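Local coordinates for HD domain-containing protein (Aquifex aeolicus, PDB 2HEK) that binds zinc and guanosine-5'-diphosphate at separate sites and, as its HD-domain family suggests, may act as a dGTPase, at residues S151-G156 with N194-D199; E63-S68 with R184-L189. All blocks are in the same frame, centred on the assembly; numbering follows the deposited sequence.

Interaction 1: S151-G156 with N194-D199; sequences SEIITG and NKVVVD
E152 and V196 carry this contact between the last turn of helix 145-155 and the start of strand 195-199. The carboxylate of E152 is presented to the strand backbone, where its OE1 accepts the N-H of V196 at 2.9 Å; the bond is close to straight, 167° at the hydrogen, and the N-H points almost straight down the carboxylate's C-O bond. Glutamate has the length for this task: with CD anti to CA (chi2 180°), the extended chain spans the distance to the strand, the CA atoms of E152 and V196 lying 6.8 Å apart. On the way, CB of E152 passes 4.1 Å from CG2 of V196, and OE1 also lies 3.4 Å from CA of K195, so the carboxylate end rests on the strand where K195 leads into V196. The helix belongs to the HD domain, a helical fold that here holds zinc through H54, D85 and D161, whereas the strand lies in the HD-associated region and sits inside a mixed sheet between strands 189-192 and 326-329. An alanine in place of E152 would probably leave the N-H of V196 without this acceptor and remove the carboxylate's contact with CA of K195. V196 suits its place because a branched side chain can turn one methyl to the helix: CG2, beside its own backbone N, packs 4.0 Å from CG1 of I153, the two side chains crossing at about a right angle. L69 and F158 also touch V196, while I153 continues inward onto T62 and I65 of helix 51-69. The amine of K195 does not pair with the acid, its NZ lying 6.2 Å from OE2 of E152, although the opposite charges may still attract weakly.

Interaction 2: E63-S68 with R184-L189; sequences ERICES and RLISTL
I186 meets R64, I65 and S68 where helix 183-187, in the HD-associated region, packs against helix 51-69 of the HD domain. The side chains of I65 and I186 cross at about a right angle, their CG1 atoms 3.9 Å apart, and CD1 of I186 lies near CG1 of I65 as well. The same first torsion in each, CG1 anti to the carbonyl carbon (chi1 -68° in I65), sets the two CG1 atoms against each other. Beta-branching gives I186 a second apolar arm: CG2 reaches CB of S68 at 3.9 Å and approaches the carbonyl oxygen of R64. Further along, CG2 of I65 meets CD1 of L189, a looser touch at 4.3 Å. M163 of helix 160-173 packs on I186 too. Serine is small enough to let the backbones come close, with the CA atoms of S68 and S187 5.9 Å apart, and its hydroxyl serves a carbonyl at the end of the helix. OG of S68, anti to its own backbone N (chi1 166°), donates to O of I186 at 3.0 Å from above the carbonyl plane, while N of L189 bonds to that same oxygen from the opposite face.

Overall arrangement
Both interactions join the HD domain to the HD-associated region, their centres 10 Å apart, but through different elements: helix 145-155 with strand 195-199, and helix 51-69 with helix 183-187. Interaction 1 is a surface contact of a charged side chain with a strand N-H; interaction 2 is partly buried, relies more on aliphatic side chains, and has a neutral hydroxyl bonding to a carbonyl near a helix end. The polar roles are reversed, the HD-domain side chain accepting in one and donating in the other. They touch between helices 51-69 and 145-155, CG2 of I153 packing on CG2 of I65 at 3.8 Å, while a probable hydrogen bond from N of D199 to O of T188 links the partners.

Interaction 1: S151-G156 with N194-D199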
loop_
_atom_site.group_PDB
_atom_site.type_symbol
_atom_site.label_atom_id
_atom_site.label_comp_id
_atom_site.label_asym_id
_atom_site.label_seq_id
_atom_site.Cartn_x
_atom_site.Cartn_y
_atom_site.Cartn_z
ATOM N N SER A 151 0.652 -15.298 -28.923
ATOM C CA SER A 151 1.513 -14.136 -29.067
ATOM C C SER A 151 0.872 -12.878 -28.457
ATOM O O SER A 151 1.575 -12.067 -27.845
ATOM C CB SER A 151 1.824 -13.885 -30.530
ATOM O OG SER A 151 2.830 -12.908 -30.620
ATOM N N GLU A 152 -0.455 -12.744 -28.605
ATOM C CA GLU A 152 -1.236 -11.638 -27.997
ATOM C C GLU A 152 -1.111 -11.634 -26.469
ATOM O O GLU A 152 -1.083 -10.566 -25.847
ATOM C CB GLU A 152 -2.725 -11.753 -28.344
ATOM C CG GLU A 152 -3.074 -11.269 -29.731
ATOM C CD GLU A 152 -4.574 -11.388 -30.084
ATOM O OE1 GLU A 152 -5.420 -11.819 -29.260
ATOM O OE2 GLU A 152 -4.895 -11.067 -31.245
ATOM N N ILE A 153 -1.049 -12.828 -25.879
ATOM C CA ILE A 153 -0.933 -12.947 -24.429
ATOM C C ILE A 153 0.334 -12.236 -23.915
ATOM O O ILE A 153 0.315 -11.624 -22.852
ATOM C CB ILE A 153 -1.026 -14.416 -23.959
ATOM C CG1 ILE A 153 -2.459 -14.947 -24.182
ATOM C CG2 ILE A 153 -0.534 -14.578 -22.464
ATOM C CD1 ILE A 153 -2.639 -16.463 -23.877
ATOM N N ILE A 154 1.396 -12.279 -24.698
ATOM C CA ILE A 154 2.664 -11.664 -24.337
ATOM C C ILE A 154 2.858 -10.238 -24.860
ATOM O O ILE A 154 3.265 -9.363 -24.084
ATOM C CB ILE A 154 3.870 -12.514 -24.774
ATOM C CG1 ILE A 154 3.851 -13.875 -24.076
ATOM C CG2 ILE A 154 5.214 -11.794 -24.410
ATOM C CD1 ILE A 154 4.727 -14.851 -24.860
ATOM N N THR A 155 2.530 -9.995 -26.142
ATOM C CA THR A 155 2.970 -8.798 -26.864
ATOM C C THR A 155 1.803 -7.853 -27.182
ATOM O O THR A 155 2.016 -6.767 -27.739
ATOM C CB THR A 155 3.656 -9.177 -28.223
ATOM O OG1 THR A 155 2.706 -9.877 -29.022
ATOM C CG2 THR A 155 4.914 -10.127 -28.013
ATOM N N GLY A 156 0.577 -8.242 -26.833
ATOM C CA GLY A 156 -0.604 -7.411 -27.135
ATOM C C GLY A 156 -0.670 -6.148 -26.288
ATOM O O GLY A 156 0.225 -5.888 -25.473
ATOM N N ASN A 194 -10.996 -16.096 -31.104
ATOM C CA ASN A 194 -9.544 -16.220 -31.057
ATOM C C ASN A 194 -8.732 -14.937 -30.739
ATOM O O ASN A 194 -7.539 -14.855 -31.050
ATOM C CB ASN A 194 -9.044 -16.869 -32.351
ATOM C CG ASN A 194 -7.805 -17.675 -32.137
ATOM O OD1 ASN A 194 -6.738 -17.310 -32.626
ATOM N ND2 ASN A 194 -7.921 -18.764 -31.371
ATOM N N LYS A 195 -9.373 -13.944 -30.125
ATOM C CA LYS A 195 -8.657 -12.753 -29.650
ATOM C C LYS A 195 -8.714 -12.711 -28.130
ATOM O O LYS A 195 -9.668 -13.236 -27.528
ATOM C CB LYS A 195 -9.288 -11.466 -30.180
ATOM C CG LYS A 195 -9.279 -11.285 -31.682
ATOM C CD LYS A 195 -10.221 -10.143 -32.067
ATOM C CE LYS A 195 -10.993 -10.447 -33.364
ATOM N NZ LYS A 195 -10.106 -10.559 -34.571
ATOM N N VAL A 196 -7.706 -12.085 -27.513
ATOM C CA VAL A 196 -7.785 -11.694 -26.097
ATOM C C VAL A 196 -8.615 -10.415 -26.036
ATOM O O VAL A 196 -8.273 -9.410 -26.657
ATOM C CB VAL A 196 -6.378 -11.454 -25.464
ATOM C CG1 VAL A 196 -6.513 -11.013 -23.968
ATOM C CG2 VAL A 196 -5.513 -12.715 -25.558
ATOM N N VAL A 197 -9.732 -10.457 -25.328
ATOM C CA VAL A 197 -10.619 -9.280 -25.249
ATOM C C VAL A 197 -10.894 -8.978 -23.777
ATOM O O VAL A 197 -10.547 -9.790 -22.933
ATOM C CB VAL A 197 -11.987 -9.521 -26.020
ATOM C CG1 VAL A 197 -11.732 -9.882 -27.483
ATOM C CG2 VAL A 197 -12.808 -10.613 -25.372
ATOM N N VAL A 198 -11.561 -7.861 -23.469
ATOM C CA VAL A 198 -11.921 -7.568 -22.080
ATOM C C VAL A 198 -13.436 -7.725 -21.914
ATOM O O VAL A 198 -14.187 -7.174 -22.699
ATOM C CB VAL A 198 -11.517 -6.109 -21.672
ATOM C CG1 VAL A 198 -11.741 -5.848 -20.147
ATOM C CG2 VAL A 198 -10.056 -5.816 -22.052
ATOM N N ASP A 199 -13.880 -8.495 -20.930
ATOM C CA ASP A 199 -15.298 -8.527 -20.568
ATOM C C ASP A 199 -15.768 -7.135 -20.121
ATOM O O ASP A 199 -14.998 -6.346 -19.575
ATOM C CB ASP A 199 -15.534 -9.504 -19.444
ATOM C CG ASP A 199 -17.010 -9.793 -19.254
ATOM O OD1 ASP A 199 -17.610 -10.345 -20.199
ATOM O OD2 ASP A 199 -17.578 -9.446 -18.197
#

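Interaction 2: E63-S68 with R184-L189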
loop_
_atom_site.group_PDB
_atom_site.type_symbol
_atom_site.label_atom_id
_atom_site.label_comp_id
_atom_site.label_asym_id
_atom_site.label_seq_id
_atom_site.Cartn_x
_atom_site.Cartn_y
_atom_site.Cartn_z
ATOM N N GLU A 63 1.827 -16.725 -16.795
ATOM C CA GLU A 63 1.180 -17.822 -16.029
ATOM C C GLU A 63 -0.221 -17.445 -15.590
ATOM O O GLU A 63 -1.201 -18.202 -15.808
ATOM C CB GLU A 63 2.017 -18.203 -14.804
ATOM C CG GLU A 63 1.570 -19.494 -14.043
ATOM C CD GLU A 63 2.680 -19.966 -13.112
ATOM O OE1 GLU A 63 3.067 -19.191 -12.198
ATOM O OE2 GLU A 63 3.198 -21.104 -13.306
ATOM N N ARG A 64 -0.329 -16.269 -14.972
ATOM C CA ARG A 64 -1.589 -15.771 -14.454
ATOM C C ARG A 64 -2.622 -15.620 -15.559
ATOM O O ARG A 64 -3.778 -16.060 -15.415
ATOM C CB ARG A 64 -1.359 -14.417 -13.741
ATOM C CG ARG A 64 -0.663 -14.529 -12.390
ATOM C CD ARG A 64 -1.638 -14.984 -11.297
ATOM N NE ARG A 64 -1.067 -14.869 -9.944
ATOM C CZ ARG A 64 -0.409 -15.840 -9.304
ATOM N NH1 ARG A 64 -0.226 -17.026 -9.876
ATOM N NH2 ARG A 64 0.070 -15.624 -8.078
ATOM N N ILE A 65 -2.228 -15.007 -16.673
ATOM C CA ILE A 65 -3.178 -14.775 -17.777
ATOM C C ILE A 65 -3.623 -16.124 -18.388
ATOM O O ILE A 65 -4.799 -16.301 -18.691
ATOM C CB ILE A 65 -2.574 -13.889 -18.894
ATOM C CG1 ILE A 65 -2.342 -12.431 -18.411
ATOM C CG2 ILE A 65 -3.473 -13.913 -20.155
ATOM C CD1 ILE A 65 -1.403 -11.606 -19.335
ATOM N N CYS A 66 -2.693 -17.064 -18.563
ATOM C CA CYS A 66 -3.052 -18.428 -19.043
ATOM C C CYS A 66 -4.038 -19.123 -18.090
ATOM O O CYS A 66 -4.990 -19.785 -18.535
ATOM C CB CYS A 66 -1.796 -19.289 -19.214
ATOM S SG CYS A 66 -0.836 -18.758 -20.629
ATOM N N GLU A 67 -3.813 -18.988 -16.790
ATOM C CA GLU A 67 -4.777 -19.472 -15.778
ATOM C C GLU A 67 -6.181 -18.858 -15.916
ATOM O O GLU A 67 -7.194 -19.582 -15.873
ATOM C CB GLU A 67 -4.223 -19.321 -14.348
ATOM C CG GLU A 67 -3.052 -20.251 -14.067
ATOM C CD GLU A 67 -2.269 -19.968 -12.757
ATOM O OE1 GLU A 67 -2.583 -18.990 -12.027
ATOM O OE2 GLU A 67 -1.304 -20.737 -12.478
ATOM N N SER A 68 -6.251 -17.543 -16.097
ATOM C CA SER A 68 -7.538 -16.862 -16.267
ATOM C C SER A 68 -8.211 -17.261 -17.582
ATOM O O SER A 68 -9.434 -17.431 -17.644
ATOM C CB SER A 68 -7.370 -15.343 -16.204
ATOM O OG SER A 68 -8.532 -14.665 -16.682
ATOM N N ARG A 184 -7.166 -7.479 -11.238
ATOM C CA ARG A 184 -8.523 -7.262 -11.719
ATOM C C ARG A 184 -8.614 -7.300 -13.241
ATOM O O ARG A 184 -9.466 -8.005 -13.781
ATOM C CB ARG A 184 -9.121 -5.948 -11.148
ATOM C CG ARG A 184 -10.561 -5.639 -11.645
ATOM C CD ARG A 184 -11.564 -6.777 -11.316
ATOM N NE ARG A 184 -12.918 -6.328 -11.594
ATOM C CZ ARG A 184 -14.020 -7.053 -11.414
ATOM N NH1 ARG A 184 -13.942 -8.280 -10.905
ATOM N NH2 ARG A 184 -15.206 -6.525 -11.715
ATOM N N LEU A 185 -7.731 -6.584 -13.937
ATOM C CA LEU A 185 -7.771 -6.575 -15.400
ATOM C C LEU A 185 -7.598 -7.992 -15.922
ATOM O O LEU A 185 -8.404 -8.459 -16.742
ATOM C CB LEU A 185 -6.676 -5.665 -15.999
ATOM C CG LEU A 185 -6.669 -5.565 -17.525
ATOM C CD1 LEU A 185 -8.058 -5.162 -18.182
ATOM C CD2 LEU A 185 -5.548 -4.645 -18.008
ATOM N N ILE A 186 -6.569 -8.682 -15.446
ATOM C CA ILE A 186 -6.346 -10.089 -15.851
ATOM C C ILE A 186 -7.627 -10.928 -15.645
ATOM O O ILE A 186 -8.015 -11.678 -16.538
ATOM C CB ILE A 186 -5.157 -10.704 -15.101
ATOM C CG1 ILE A 186 -3.850 -10.093 -15.641
ATOM C CG2 ILE A 186 -5.139 -12.260 -15.198
ATOM C CD1 ILE A 186 -2.614 -10.409 -14.842
ATOM N N SER A 187 -8.305 -10.776 -14.511
ATOM C CA SER A 187 -9.484 -11.625 -14.235
ATOM C C SER A 187 -10.660 -11.395 -15.194
ATOM O O SER A 187 -11.510 -12.283 -15.371
ATOM C CB SER A 187 -9.957 -11.485 -12.773
ATOM O OG SER A 187 -10.671 -10.272 -12.616
ATOM N N THR A 188 -10.722 -10.214 -15.799
ATOM C CA THR A 188 -11.804 -9.879 -16.725
ATOM C C THR A 188 -11.470 -10.140 -18.196
ATOM O O THR A 188 -12.272 -9.802 -19.073
ATOM C CB THR A 188 -12.271 -8.405 -16.582
ATOM O OG1 THR A 188 -11.211 -7.503 -16.973
ATOM C CG2 THR A 188 -12.678 -8.146 -15.178
ATOM N N LEU A 189 -10.317 -10.746 -18.479
ATOM C CA LEU A 189 -9.932 -10.980 -19.870
ATOM C C LEU A 189 -10.701 -12.201 -20.326
ATOM O O LEU A 189 -11.012 -13.060 -19.511
ATOM C CB LEU A 189 -8.419 -11.234 -20.041
ATOM C CG LEU A 189 -7.485 -10.062 -19.661
ATOM C CD1 LEU A 189 -5.993 -10.403 -19.879
ATOM C CD2 LEU A 189 -7.910 -8.758 -20.390
#